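PDB 4M59: chloroplast pentatricopeptide repeat protein 10 from Zea mays, which binds specific single-stranded RNA elements in the chloroplast atpH 5'-UTR and psaJ 3'-UTR and serves as a barrier to RNA decay, stabilising the transcripts. Local coordinates for residues C576-W580 / G608-L614; P315-N321 / C348-T354; L43-E47 / M75-A79. The protein carries 4 engineered substitutions. The contacts are given in a common frame with arbitrary orientation. Numbering follows the deposited sequence.

Overall arrangement
The three contacts come in series along an all-helical chain of pentatricopeptide repeats: interaction 3 near the N-terminus, then interaction 2, then interaction 1. The centres of interactions 1 and 2 lie about 64 Å apart, those of 1 and 3 about 74 Å and those of 2 and 3 about 52 Å, and interaction 1 sits across the chain's centre from both others. In each, the segments are 27 or 28 residues apart at their closest ends, so they join successive helical hairpins: helix 39-47 to helix 70-82, helix 317-328 to helix 352-359, and the loop between helices 563-575 and 580-590 to the end of helix 599-612. Such local contacts build an extended superhelix that binds single-stranded RNA.

Interaction 1: residues C576-W580 / G608-L614; sequences CSESW and GFCKQGL. With nucleotides of chain C.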
loop_
_atom_site.group_PDB
_atom_site.type_symbol
_atom_site.label_atom_id
_atom_site.label_comp_id
_atom_site.label_asym_id
_atom_site.label_seq_id
_atom_site.Cartn_x
_atom_site.Cartn_y
_atom_site.Cartn_z
ATOM N N CYS A 576 -18.924 -32.444 -9.854
ATOM C CA CYS A 576 -18.417 -33.728 -10.286
ATOM C C CYS A 576 -19.172 -34.838 -9.588
ATOM O O CYS A 576 -18.798 -35.998 -9.683
ATOM C CB CYS A 576 -16.923 -33.840 -10.035
ATOM S SG CYS A 576 -15.938 -32.789 -11.100
ATOM N N SER A 577 -20.232 -34.469 -8.886
ATOM C CA SER A 577 -21.104 -35.425 -8.225
ATOM C C SER A 577 -20.378 -36.259 -7.188
ATOM O O SER A 577 -20.731 -37.397 -6.920
ATOM C CB SER A 577 -21.807 -36.310 -9.249
ATOM O OG SER A 577 -22.345 -35.534 -10.299
ATOM N N GLU A 578 -19.346 -35.676 -6.601
ATOM C CA GLU A 578 -18.696 -36.287 -5.474
ATOM C C GLU A 578 -18.890 -35.344 -4.332
ATOM O O GLU A 578 -18.002 -34.602 -3.970
ATOM C CB GLU A 578 -17.222 -36.472 -5.746
ATOM C CG GLU A 578 -16.943 -37.343 -6.932
ATOM C CD GLU A 578 -17.006 -38.801 -6.599
ATOM O OE1 GLU A 578 -17.387 -39.132 -5.465
ATOM O OE2 GLU A 578 -16.674 -39.618 -7.472
ATOM N N SER A 579 -20.080 -35.362 -3.766
ATOM C CA SER A 579 -20.432 -34.387 -2.773
ATOM C C SER A 579 -19.999 -34.839 -1.402
ATOM O O SER A 579 -20.092 -34.095 -0.442
ATOM C CB SER A 579 -21.932 -34.171 -2.796
ATOM O OG SER A 579 -22.412 -34.188 -4.124
ATOM N N TRP A 580 -19.534 -36.066 -1.308
ATOM C CA TRP A 580 -19.058 -36.559 -0.039
ATOM C C TRP A 580 -17.699 -35.977 0.240
ATOM O O TRP A 580 -17.374 -35.626 1.369
ATOM C CB TRP A 580 -18.990 -38.062 -0.068
ATOM C CG TRP A 580 -20.326 -38.664 -0.107
ATOM C CD1 TRP A 580 -21.027 -39.038 -1.206
ATOM C CD2 TRP A 580 -21.154 -38.954 1.017
ATOM N NE1 TRP A 580 -22.241 -39.556 -0.841
ATOM C CE2 TRP A 580 -22.341 -39.515 0.525
ATOM C CE3 TRP A 580 -21.002 -38.806 2.396
ATOM C CZ2 TRP A 580 -23.368 -39.926 1.362
ATOM C CZ3 TRP A 580 -22.021 -39.212 3.222
ATOM C CH2 TRP A 580 -23.191 -39.762 2.703
ATOM N N GLY A 608 -24.790 -29.955 -3.324
ATOM C CA GLY A 608 -24.072 -31.081 -3.886
ATOM C C GLY A 608 -24.705 -32.424 -3.615
ATOM O O GLY A 608 -24.577 -33.345 -4.403
ATOM N N PHE A 609 -25.388 -32.548 -2.492
ATOM C CA PHE A 609 -26.125 -33.744 -2.200
ATOM C C PHE A 609 -27.412 -33.687 -2.964
ATOM O O PHE A 609 -27.666 -34.490 -3.838
ATOM C CB PHE A 609 -26.416 -33.789 -0.720
ATOM C CG PHE A 609 -25.258 -34.201 0.093
ATOM C CD1 PHE A 609 -24.313 -35.013 -0.416
ATOM C CD2 PHE A 609 -25.111 -33.782 1.371
ATOM C CE1 PHE A 609 -23.241 -35.400 0.339
ATOM C CE2 PHE A 609 -24.033 -34.174 2.125
ATOM C CZ PHE A 609 -23.115 -34.976 1.609
ATOM N N CYS A 610 -28.218 -32.702 -2.634
ATOM C CA CYS A 610 -29.471 -32.453 -3.325
ATOM C C CYS A 610 -29.375 -32.523 -4.849
ATOM O O CYS A 610 -30.363 -32.791 -5.523
ATOM C CB CYS A 610 -30.028 -31.102 -2.902
ATOM S SG CYS A 610 -30.540 -31.049 -1.208
ATOM N N LYS A 611 -28.195 -32.287 -5.395
ATOM C CA LYS A 611 -28.023 -32.388 -6.832
ATOM C C LYS A 611 -27.945 -33.838 -7.277
ATOM O O LYS A 611 -28.363 -34.174 -8.373
ATOM C CB LYS A 611 -26.781 -31.637 -7.292
ATOM N N GLN A 612 -27.413 -34.701 -6.424
ATOM C CA GLN A 612 -27.327 -36.115 -6.757
ATOM C C GLN A 612 -28.228 -36.946 -5.867
ATOM O O GLN A 612 -28.292 -38.168 -5.988
ATOM C CB GLN A 612 -25.889 -36.599 -6.660
ATOM C CG GLN A 612 -25.250 -36.409 -5.311
ATOM C CD GLN A 612 -23.784 -36.733 -5.339
ATOM O OE1 GLN A 612 -23.185 -36.790 -6.401
ATOM N NE2 GLN A 612 -23.197 -36.957 -4.176
ATOM N N GLY A 613 -28.931 -36.272 -4.971
ATOM C CA GLY A 613 -29.878 -36.938 -4.110
ATOM C C GLY A 613 -29.372 -37.033 -2.695
ATOM O O GLY A 613 -28.553 -36.230 -2.267
ATOM N N LEU A 614 -29.847 -38.035 -1.968
ATOM C CA LEU A 614 -29.498 -38.198 -0.579
ATOM C C LEU A 614 -29.798 -36.908 0.144
ATOM O O LEU A 614 -28.905 -36.238 0.639
ATOM C CB LEU A 614 -28.023 -38.543 -0.436
ATOM C CG LEU A 614 -27.515 -39.634 -1.366
ATOM C CD1 LEU A 614 -26.662 -39.034 -2.455
ATOM C CD2 LEU A 614 -26.738 -40.665 -0.581
ATOM P P C C 18 -31.323 -24.459 -7.798
ATOM O OP1 C C 18 -30.608 -24.683 -9.079
ATOM O OP2 C C 18 -32.804 -24.504 -7.765
ATOM O "O5'" C C 18 -30.770 -25.495 -6.722
ATOM C "C5'" C C 18 -30.363 -26.817 -7.117
ATOM C "C4'" C C 18 -31.444 -27.817 -6.780
ATOM O "O4'" C C 18 -32.625 -27.528 -7.574
ATOM C "C3'" C C 18 -31.103 -29.271 -7.074
ATOM O "O3'" C C 18 -30.483 -29.876 -5.946
ATOM C "C2'" C C 18 -32.473 -29.882 -7.337
ATOM O "O2'" C C 18 -33.166 -30.231 -6.157
ATOM C "C1'" C C 18 -33.186 -28.737 -8.055
ATOM N N1 C C 18 -33.026 -28.774 -9.518
ATOM C C2 C C 18 -33.969 -29.470 -10.278
ATOM O O2 C C 18 -34.910 -30.030 -9.699
ATOM N N3 C C 18 -33.831 -29.511 -11.624
ATOM C C4 C C 18 -32.804 -28.893 -12.208
ATOM N N4 C C 18 -32.707 -28.960 -13.538
ATOM C C5 C C 18 -31.827 -28.178 -11.455
ATOM C C6 C C 18 -31.975 -28.146 -10.124
#
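Gly-608, near the end of helix 599-612, offers its carbonyl to the loop before helix 580-590: Ser-579 OG donates a very short hydrogen bond to Gly-608 O (2.3 Å). The two CA atoms are 5.0 Å apart, and a side chain at Gly-608 would crowd the serine hydroxyl. Phe-609 follows, its ring swung toward the loop with CD1 3.5 Å from Ser-579 CB while its edge points at the face of Trp-580. This T-shaped pair has centroids 5.3 Å apart and planes at 58°. The backbone at Cys-610 and Lys-611 approaches the RNA, Cys-610 O lying 2.9 Å and Lys-611 N 3.4 Å from O3' of C18 of chain C. The contact joins two consecutive pentatricopeptide repeats, predicted as PPR 15 and PPR 16: the turn inside one hairpin, where Ser-577 is the C' residue of a Schellman motif ending helix 563-575, meets the equivalent turn of the next. Gln-612 reaches back over this loop, its CA 6.4 Å from that of Ser-577. Gly-613 leaves the helix with backbone angles that call for glycine, and at the N-cap of helix 615-627 Leu-614 brings CD2 within 4.0 Å of Trp-580 CZ2, at the edge of the indole.

Interaction 2: residues P315-N321 / C348-T354; sequences PNVNTYN and CTPNRVT
The junction between successive pentatricopeptide repeats is seen here at the start of predicted repeats PPR 8 and PPR 9, where two equivalent loop-to-helix entries lie side by side. Pro-315 and Asn-316 are extended and lead into helix 317-328; Cys-348 to Asn-351 are likewise extended before helix 352-359. The CA atoms of Val-317 and Cys-348 are 6.0 Å apart, those of Asn-321 and Thr-354 5.4 Å. Asn-316 (chi1 p) is the N-cap: its OD1 accepts a weak bond from Thr-319 N (3.3 Å) and a very short one from Thr-319 OG1 (2.4 Å). Asn-351, also chi1 p, holds the matching N-cap position. Val-317 (chi1 t) points across, its CG2 3.6 Å from Thr-349 O and its CG1 4.2 Å from Pro-350 CA. Asn-321 (chi1 m) donates through ND2 a very short hydrogen bond to Thr-354 OG1 (2.5 Å), though the position of that hydroxyl is less certain. Cys-348 (chi1 m) sets SG 3.0 Å from Pro-315 O and at the edge of the Tyr-320 ring, 5.0 Å from its centroid, a sulfur-aromatic contact. Beyond these segments, Pro-315 packs on helix 298-310 and Pro-350 on helix 333-346, while Asn-318 makes a weak hydrogen bond to Ser-592 of the second subunit.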
loop_
_atom_site.group_PDB
_atom_site.type_symbol
_atom_site.label_atom_id
_atom_site.label_comp_id
_atom_site.label_asym_id
_atom_site.label_seq_id
_atom_site.Cartn_x
_atom_site.Cartn_y
_atom_site.Cartn_z
ATOM N N PRO A 315 -2.768 27.862 13.745
ATOM C CA PRO A 315 -2.327 27.120 12.555
ATOM C C PRO A 315 -2.674 27.829 11.243
ATOM O O PRO A 315 -3.718 28.474 11.157
ATOM C CB PRO A 315 -3.098 25.805 12.661
ATOM C CG PRO A 315 -4.329 26.156 13.421
ATOM C CD PRO A 315 -3.914 27.213 14.405
ATOM N N ASN A 316 -1.811 27.703 10.235
ATOM C CA ASN A 316 -2.076 28.293 8.932
ATOM C C ASN A 316 -2.705 27.285 7.975
ATOM O O ASN A 316 -3.314 26.310 8.410
ATOM C CB ASN A 316 -0.790 28.861 8.328
ATOM C CG ASN A 316 0.383 27.919 8.473
ATOM O OD1 ASN A 316 0.254 26.826 9.025
ATOM N ND2 ASN A 316 1.539 28.335 7.972
ATOM N N VAL A 317 -2.552 27.521 6.676
ATOM C CA VAL A 317 -3.156 26.657 5.680
ATOM C C VAL A 317 -2.372 25.384 5.503
ATOM O O VAL A 317 -2.935 24.343 5.223
ATOM C CB VAL A 317 -3.224 27.339 4.338
ATOM C CG1 VAL A 317 -4.272 26.691 3.503
ATOM C CG2 VAL A 317 -3.555 28.778 4.520
ATOM N N ASN A 318 -1.064 25.473 5.658
ATOM C CA ASN A 318 -0.215 24.316 5.504
ATOM C C ASN A 318 -0.464 23.345 6.613
ATOM O O ASN A 318 -0.458 22.144 6.409
ATOM C CB ASN A 318 1.239 24.729 5.532
ATOM C CG ASN A 318 1.517 25.900 4.655
ATOM O OD1 ASN A 318 0.706 26.254 3.808
ATOM N ND2 ASN A 318 2.667 26.518 4.837
ATOM N N THR A 319 -0.677 23.880 7.801
ATOM C CA THR A 319 -0.986 23.068 8.959
ATOM C C THR A 319 -2.348 22.406 8.804
ATOM O O THR A 319 -2.516 21.235 9.091
ATOM C CB THR A 319 -0.987 23.924 10.216
ATOM O OG1 THR A 319 0.189 24.727 10.241
ATOM C CG2 THR A 319 -1.014 23.058 11.427
ATOM N N TYR A 320 -3.318 23.170 8.328
ATOM C CA TYR A 320 -4.655 22.656 8.125
ATOM C C TYR A 320 -4.706 21.594 7.046
ATOM O O TYR A 320 -5.328 20.568 7.239
ATOM C CB TYR A 320 -5.613 23.795 7.801
ATOM C CG TYR A 320 -6.319 24.399 8.991
ATOM C CD1 TYR A 320 -7.293 23.699 9.664
ATOM C CD2 TYR A 320 -6.044 25.677 9.417
ATOM C CE1 TYR A 320 -7.949 24.242 10.733
ATOM C CE2 TYR A 320 -6.693 26.223 10.484
ATOM C CZ TYR A 320 -7.643 25.498 11.136
ATOM O OH TYR A 320 -8.305 26.031 12.205
ATOM N N ASN A 321 -4.064 21.836 5.908
ATOM C CA ASN A 321 -4.045 20.853 4.835
ATOM C C ASN A 321 -3.460 19.556 5.311
ATOM O O ASN A 321 -3.870 18.487 4.902
ATOM C CB ASN A 321 -3.195 21.324 3.668
ATOM C CG ASN A 321 -3.632 22.627 3.125
ATOM O OD1 ASN A 321 -2.862 23.342 2.514
ATOM N ND2 ASN A 321 -4.891 22.947 3.334
ATOM N N CYS A 348 -8.133 31.451 8.081
ATOM C CA CYS A 348 -7.297 30.676 7.183
ATOM C C CYS A 348 -8.017 30.369 5.896
ATOM O O CYS A 348 -8.901 29.531 5.856
ATOM C CB CYS A 348 -6.831 29.388 7.845
ATOM S SG CYS A 348 -5.697 29.651 9.193
ATOM N N THR A 349 -7.629 31.059 4.838
ATOM C CA THR A 349 -8.264 30.883 3.561
ATOM C C THR A 349 -7.570 29.807 2.770
ATOM O O THR A 349 -6.363 29.839 2.605
ATOM C CB THR A 349 -8.256 32.171 2.777
ATOM O OG1 THR A 349 -7.005 32.821 2.968
ATOM C CG2 THR A 349 -9.332 33.072 3.294
ATOM N N PRO A 350 -8.341 28.844 2.283
ATOM C CA PRO A 350 -7.884 27.676 1.560
ATOM C C PRO A 350 -7.093 28.036 0.334
ATOM O O PRO A 350 -7.196 29.134 -0.176
ATOM C CB PRO A 350 -9.185 27.024 1.136
ATOM C CG PRO A 350 -10.112 27.386 2.154
ATOM C CD PRO A 350 -9.790 28.786 2.497
ATOM N N ASN A 351 -6.300 27.088 -0.127
ATOM C CA ASN A 351 -5.536 27.261 -1.328
ATOM C C ASN A 351 -5.809 26.104 -2.247
ATOM O O ASN A 351 -6.618 25.256 -1.942
ATOM C CB ASN A 351 -4.054 27.348 -0.998
ATOM C CG ASN A 351 -3.618 26.322 0.006
ATOM O OD1 ASN A 351 -2.526 26.401 0.550
ATOM N ND2 ASN A 351 -4.471 25.355 0.266
ATOM N N ARG A 352 -5.130 26.084 -3.391
ATOM C CA ARG A 352 -5.326 25.039 -4.390
ATOM C C ARG A 352 -4.960 23.672 -3.831
ATOM O O ARG A 352 -5.321 22.637 -4.387
ATOM C CB ARG A 352 -4.487 25.327 -5.638
ATOM C CG ARG A 352 -4.478 26.786 -6.059
ATOM C CD ARG A 352 -3.134 27.439 -5.775
ATOM N NE ARG A 352 -2.400 27.743 -6.999
ATOM C CZ ARG A 352 -1.353 28.559 -7.060
ATOM N NH1 ARG A 352 -0.912 29.158 -5.965
ATOM N NH2 ARG A 352 -0.747 28.776 -8.221
ATOM N N VAL A 353 -4.232 23.688 -2.721
ATOM C CA VAL A 353 -3.763 22.481 -2.078
ATOM C C VAL A 353 -4.816 22.004 -1.126
ATOM O O VAL A 353 -5.025 20.821 -0.963
ATOM C CB VAL A 353 -2.516 22.769 -1.273
ATOM C CG1 VAL A 353 -1.943 21.494 -0.744
ATOM C CG2 VAL A 353 -1.507 23.483 -2.127
ATOM N N THR A 354 -5.472 22.961 -0.494
ATOM C CA THR A 354 -6.549 22.676 0.416
ATOM C C THR A 354 -7.661 21.976 -0.312
ATOM O O THR A 354 -8.109 20.938 0.111
ATOM C CB THR A 354 -7.068 23.950 1.027
ATOM O OG1 THR A 354 -6.035 24.541 1.811
ATOM C CG2 THR A 354 -8.231 23.662 1.908
#

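Interaction 3: residues L43-E47 / M75-A79; sequences LKALE and MVVRA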
loop_
_atom_site.group_PDB
_atom_site.type_symbol
_atom_site.label_atom_id
_atom_site.label_comp_id
_atom_site.label_asym_id
_atom_site.label_seq_id
_atom_site.Cartn_x
_atom_site.Cartn_y
_atom_site.Cartn_z
ATOM N N LEU A 43 44.645 -0.450 -7.615
ATOM C CA LEU A 43 43.410 -0.430 -6.843
ATOM C C LEU A 43 42.956 1.000 -6.566
ATOM O O LEU A 43 41.790 1.339 -6.763
ATOM C CB LEU A 43 43.589 -1.191 -5.531
ATOM C CG LEU A 43 43.989 -2.664 -5.654
ATOM C CD1 LEU A 43 43.571 -3.431 -4.410
ATOM C CD2 LEU A 43 43.379 -3.284 -6.901
ATOM N N LYS A 44 43.893 1.814 -6.093
ATOM C CA LYS A 44 43.618 3.208 -5.776
ATOM C C LYS A 44 43.141 3.949 -7.013
ATOM O O LYS A 44 42.280 4.826 -6.926
ATOM C CB LYS A 44 44.863 3.884 -5.205
ATOM C CG LYS A 44 44.639 5.316 -4.745
ATOM C CD LYS A 44 45.425 5.622 -3.479
ATOM C CE LYS A 44 45.546 7.117 -3.252
ATOM N NZ LYS A 44 45.859 7.441 -1.834
ATOM N N ALA A 45 43.698 3.595 -8.166
ATOM C CA ALA A 45 43.285 4.224 -9.407
ATOM C C ALA A 45 41.917 3.765 -9.857
ATOM O O ALA A 45 41.125 4.558 -10.345
ATOM C CB ALA A 45 44.299 3.963 -10.496
ATOM N N LEU A 46 41.636 2.482 -9.710
ATOM C CA LEU A 46 40.366 1.964 -10.172
ATOM C C LEU A 46 39.216 2.543 -9.368
ATOM O O LEU A 46 38.114 2.669 -9.873
ATOM C CB LEU A 46 40.358 0.448 -10.103
ATOM C CG LEU A 46 41.320 -0.251 -11.063
ATOM C CD1 LEU A 46 41.587 -1.667 -10.629
ATOM C CD2 LEU A 46 40.752 -0.253 -12.447
ATOM N N GLU A 47 39.484 2.892 -8.112
ATOM C CA GLU A 47 38.465 3.461 -7.242
ATOM C C GLU A 47 38.280 4.950 -7.508
ATOM O O GLU A 47 37.216 5.512 -7.247
ATOM C CB GLU A 47 38.826 3.232 -5.773
ATOM C CG GLU A 47 38.773 1.774 -5.341
ATOM C CD GLU A 47 39.173 1.583 -3.891
ATOM O OE1 GLU A 47 39.216 2.584 -3.147
ATOM O OE2 GLU A 47 39.442 0.428 -3.495
ATOM N N MET A 75 42.735 -1.689 1.104
ATOM C CA MET A 75 42.406 -0.573 0.224
ATOM C C MET A 75 41.074 -0.779 -0.480
ATOM O O MET A 75 40.369 0.178 -0.788
ATOM C CB MET A 75 43.515 -0.370 -0.811
ATOM C CG MET A 75 44.062 1.046 -0.859
ATOM S SD MET A 75 43.308 2.035 -2.163
ATOM C CE MET A 75 44.067 3.626 -1.858
ATOM N N VAL A 76 40.736 -2.036 -0.737
ATOM C CA VAL A 76 39.510 -2.363 -1.425
ATOM C C VAL A 76 38.357 -2.329 -0.444
ATOM O O VAL A 76 37.261 -1.904 -0.766
ATOM C CB VAL A 76 39.627 -3.718 -2.094
ATOM C CG1 VAL A 76 38.299 -4.198 -2.544
ATOM C CG2 VAL A 76 40.543 -3.621 -3.264
ATOM N N VAL A 77 38.639 -2.750 0.778
ATOM C CA VAL A 77 37.652 -2.785 1.836
ATOM C C VAL A 77 37.148 -1.406 2.238
ATOM O O VAL A 77 35.977 -1.237 2.536
ATOM C CB VAL A 77 38.207 -3.515 3.051
ATOM C CG1 VAL A 77 37.300 -3.365 4.220
ATOM C CG2 VAL A 77 38.387 -4.968 2.738
ATOM N N ARG A 78 38.042 -0.422 2.258
ATOM C CA ARG A 78 37.658 0.932 2.636
ATOM C C ARG A 78 36.600 1.473 1.679
ATOM O O ARG A 78 35.667 2.161 2.089
ATOM C CB ARG A 78 38.875 1.860 2.647
ATOM C CG ARG A 78 38.528 3.337 2.669
ATOM C CD ARG A 78 39.262 4.056 3.790
ATOM N NE ARG A 78 40.020 5.203 3.300
ATOM C CZ ARG A 78 41.337 5.208 3.125
ATOM N NH1 ARG A 78 42.050 4.127 3.405
ATOM N NH2 ARG A 78 41.942 6.297 2.674
ATOM N N ALA A 79 36.760 1.151 0.402
ATOM C CA ALA A 79 35.842 1.562 -0.633
ATOM C C ALA A 79 34.517 0.845 -0.506
ATOM O O ALA A 79 33.473 1.469 -0.480
ATOM C CB ALA A 79 36.443 1.283 -1.965
#
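An acidic side chain pointing at a carbonyl oxygen is the oddity of this contact: Glu-47 OE2 lies 2.9 Å from Met-75 O, and as both are acceptors no hydrogen bond can be assigned. No hydrogen bond links the two segments. The glutamate, extended at chi2 (t), leans across to helix 70-82, with OE2 3.5 Å from Val-76 CA and OE1 3.3 Å from Ala-79 CB; its side chain also touches Arg-82, a basic residue one turn further along that helix. The small methyl of Ala-79 leaves room for the carboxylate. Apolar contact is made one turn earlier in helix 39-47, where Leu-43 CD1 meets Val-76 CG2 at 3.2 Å. Met-75 lies on the Lys-44 side of the interface, its CB directed at the opposing helix and its SD 4.2 Å from Glu-47 OE1. The two helical segments run nearly parallel, at 20°, with their axes 10.2 Å apart at closest approach, as expected of first helices in successive hairpins of an alpha-solenoid. Helix 52-65, which connects them in sequence, receives both Leu-43 and Val-76 on Leu-59 and so closes a three-helix core, while helix 8-16 packs through Val-12 against Ala-45 and Leu-46.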